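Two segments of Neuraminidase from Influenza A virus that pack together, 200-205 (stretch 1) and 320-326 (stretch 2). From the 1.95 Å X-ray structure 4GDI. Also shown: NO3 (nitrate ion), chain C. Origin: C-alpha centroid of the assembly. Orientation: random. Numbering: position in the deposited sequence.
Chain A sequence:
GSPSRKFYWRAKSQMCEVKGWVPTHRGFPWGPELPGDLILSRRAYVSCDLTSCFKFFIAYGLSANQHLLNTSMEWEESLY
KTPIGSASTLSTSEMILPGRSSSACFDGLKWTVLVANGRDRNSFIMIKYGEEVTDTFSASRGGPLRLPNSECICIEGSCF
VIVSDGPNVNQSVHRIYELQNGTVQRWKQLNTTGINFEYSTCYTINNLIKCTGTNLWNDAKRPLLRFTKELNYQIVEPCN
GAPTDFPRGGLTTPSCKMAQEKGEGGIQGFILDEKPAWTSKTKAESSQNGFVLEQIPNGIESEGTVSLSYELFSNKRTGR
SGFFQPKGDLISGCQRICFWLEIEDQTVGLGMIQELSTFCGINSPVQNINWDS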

# COMPACT_ATOMS: atom_id res chain seq x y z
N SER A 200 -15.42 -29.39 6.63
CA SER A 200 -14.52 -30.05 5.70
C SER A 200 -13.29 -29.20 5.46
O SER A 200 -13.41 -28.02 5.13
CB SER A 200 -15.20 -30.27 4.34
OG SER A 200 -16.27 -31.18 4.44
N THR A 201 -12.11 -29.81 5.59
CA THR A 201 -10.88 -29.18 5.15
C THR A 201 -10.19 -30.16 4.21
O THR A 201 -10.07 -31.36 4.50
CB THR A 201 -9.99 -28.76 6.35
OG1 THR A 201 -8.75 -28.21 5.88
CG2 THR A 201 -9.67 -29.96 7.27
N CYS A 202 -9.77 -29.66 3.05
CA CYS A 202 -9.46 -30.53 1.91
C CYS A 202 -8.15 -30.15 1.22
O CYS A 202 -7.66 -29.02 1.37
CB CYS A 202 -10.57 -30.42 0.85
SG CYS A 202 -12.29 -30.65 1.39
N TYR A 203 -7.62 -31.08 0.44
CA TYR A 203 -6.50 -30.82 -0.45
C TYR A 203 -6.71 -31.68 -1.68
O TYR A 203 -7.61 -32.53 -1.68
CB TYR A 203 -5.15 -31.12 0.22
CG TYR A 203 -4.98 -32.56 0.61
CD1 TYR A 203 -5.42 -33.01 1.85
CD2 TYR A 203 -4.38 -33.46 -0.26
CE1 TYR A 203 -5.26 -34.34 2.22
CE2 TYR A 203 -4.21 -34.79 0.11
CZ TYR A 203 -4.66 -35.22 1.35
OH TYR A 203 -4.51 -36.53 1.70
N THR A 204 -5.93 -31.44 -2.72
CA THR A 204 -6.04 -32.25 -3.93
C THR A 204 -4.69 -32.81 -4.38
O THR A 204 -3.65 -32.16 -4.23
CB THR A 204 -6.66 -31.45 -5.09
OG1 THR A 204 -6.79 -32.31 -6.23
CG2 THR A 204 -5.79 -30.27 -5.44
N ILE A 205 -4.72 -34.03 -4.90
CA ILE A 205 -3.52 -34.67 -5.43
C ILE A 205 -3.93 -35.77 -6.41
O ILE A 205 -4.93 -36.45 -6.18
CB ILE A 205 -2.66 -35.29 -4.31
CG1 ILE A 205 -1.25 -35.62 -4.82
CG2 ILE A 205 -3.32 -36.54 -3.74
CD1 ILE A 205 -0.46 -34.42 -5.31
N ARG A 320 -8.87 -24.38 15.86
CA ARG A 320 -9.15 -24.96 14.54
C ARG A 320 -7.87 -25.18 13.75
O ARG A 320 -6.88 -24.45 13.94
CB ARG A 320 -10.09 -24.03 13.75
CG ARG A 320 -11.51 -23.85 14.38
CD ARG A 320 -12.32 -22.71 13.76
NE ARG A 320 -12.34 -22.77 12.29
CZ ARG A 320 -11.57 -22.03 11.50
NH1 ARG A 320 -10.72 -21.15 12.00
NH2 ARG A 320 -11.66 -22.17 10.18
N SER A 321 -7.88 -26.15 12.85
CA SER A 321 -6.76 -26.31 11.93
C SER A 321 -7.27 -26.91 10.62
O SER A 321 -8.32 -27.55 10.58
CB SER A 321 -5.68 -27.20 12.56
OG SER A 321 -6.19 -28.49 12.89
N GLY A 322 -6.52 -26.72 9.54
CA GLY A 322 -6.93 -27.30 8.26
C GLY A 322 -5.89 -27.07 7.19
O GLY A 322 -4.90 -26.37 7.42
N PHE A 323 -6.13 -27.66 6.03
CA PHE A 323 -5.15 -27.66 4.96
C PHE A 323 -5.15 -26.39 4.13
O PHE A 323 -6.18 -25.74 3.97
CB PHE A 323 -5.45 -28.79 3.97
CG PHE A 323 -5.33 -30.16 4.54
CD1 PHE A 323 -4.09 -30.65 4.92
CD2 PHE A 323 -6.44 -30.99 4.62
CE1 PHE A 323 -3.98 -31.92 5.42
CE2 PHE A 323 -6.33 -32.26 5.11
CZ PHE A 323 -5.09 -32.73 5.51
N PHE A 324 -3.99 -26.06 3.59
CA PHE A 324 -3.93 -25.24 2.37
C PHE A 324 -2.76 -25.71 1.51
O PHE A 324 -1.83 -26.37 2.01
CB PHE A 324 -3.82 -23.74 2.67
CG PHE A 324 -2.46 -23.30 3.19
CD1 PHE A 324 -2.17 -23.33 4.54
CD2 PHE A 324 -1.51 -22.78 2.32
CE1 PHE A 324 -0.94 -22.88 5.02
CE2 PHE A 324 -0.27 -22.34 2.78
CZ PHE A 324 0.01 -22.38 4.14
N GLN A 325 -2.82 -25.41 0.23
CA GLN A 325 -1.77 -25.85 -0.69
C GLN A 325 -1.16 -24.66 -1.42
O GLN A 325 -1.87 -23.87 -2.05
CB GLN A 325 -2.31 -26.84 -1.72
CG GLN A 325 -2.70 -28.19 -1.15
CD GLN A 325 -3.29 -29.11 -2.21
OE1 GLN A 325 -4.39 -28.87 -2.71
NE2 GLN A 325 -2.54 -30.13 -2.58
N PRO A 326 0.17 -24.53 -1.32
CA PRO A 326 0.88 -23.55 -2.15
C PRO A 326 0.61 -23.88 -3.61
O PRO A 326 0.54 -25.05 -3.95
CB PRO A 326 2.36 -23.79 -1.83
CG PRO A 326 2.37 -24.55 -0.54
CD PRO A 326 1.09 -25.34 -0.50
N NO3 C . -15.18 -24.65 13.80
O1 NO3 C . -14.70 -24.47 12.50
O2 NO3 C . -16.28 -23.89 14.26
O3 NO3 C . -14.57 -25.58 14.65

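Two strands whose touching residues are at least 120 positions apart in sequence run nearly the same way here, their axes 22° apart and 5.7 Å at closest approach. No backbone-to-backbone hydrogen bond joins them. Each of the three hydrogen bonds across the contact pairs a side chain with a main-chain group, so the side chains do the work that the backbone would do in a continuous sheet. The area buried is modest, 372 Å² summed over both sides.

Stretch 1 opens with Ser200, which is out of reach of stretch 2; the contact begins one residue later. Thr201 points its CA-to-CB bond toward stretch 2, and with chi1 in t its OG1 accepts a hydrogen bond from Phe323 N, at 2.7 Å from N to OG1. A short, branched side chain is enough to reach a backbone amide at this spacing. The price is paid by Gly322, whose CA lies 3.1 Å from Thr201 OG1. Any CB there would point toward stretch 1 and sit about 2.5 Å from that same oxygen, a clash, so the close approach depends on glycine. Here Thr201 and Gly322 also form the backbone register, their CA atoms 5.4 Å apart.

The CA-to-CB bond of Cys202 points away, as alternation along a strand would suggest, and its sulfur is bonded covalently elsewhere in the structure. What it offers stretch 2 is backbone: its O lies 3.4 Å from Phe323 CB.

The CA-to-CB bond of Tyr203 points back toward stretch 2, and the residue supplies the aromatic part of the contact. Its chi1 of 62° (p) brings the edge of the ring against the face of Phe323, with centroids 4.7 Å apart and planes at 73°; the nearest atoms, Tyr203 CD1 and Phe323 CE2, are 3.5 Å apart. Phe323, with chi1 in m, gives up more area to the other stretch than any other residue, 92 Å². A flat apolar ring suits this place: one face receives the tyrosine edge while Thr201 O lies near the plane at its edge. Tyrosine adds a polar end to its own ring, and its OH is hydrogen-bonded elsewhere in the structure.

Thr204 closes the contact through its backbone. The CA-to-CB bond of Gln325 points toward stretch 1, the side chain extends through chi1 m and chi2 t, and its terminal amide meets both main-chain polar groups of this one residue: Thr204 N donates to Gln325 OE1 at 3.0 Å, and Gln325 NE2 donates to Thr204 O at 2.8 Å, with angles at hydrogen of 163° and 165°. Glutamine fits because its amide carries an acceptor and a donor side by side, matching the NH and C=O of a strand residue. The CA-to-CB bond of Thr204 points sideways, with CG2 3.4 Å from Gln325 OE1, and its OG1 is satisfied elsewhere.

Ile205 ends the stretch almost uninvolved. The rule to carry away is economical: a threonine over a glycine, an aromatic edge on a face, and an amide clamped to a backbone.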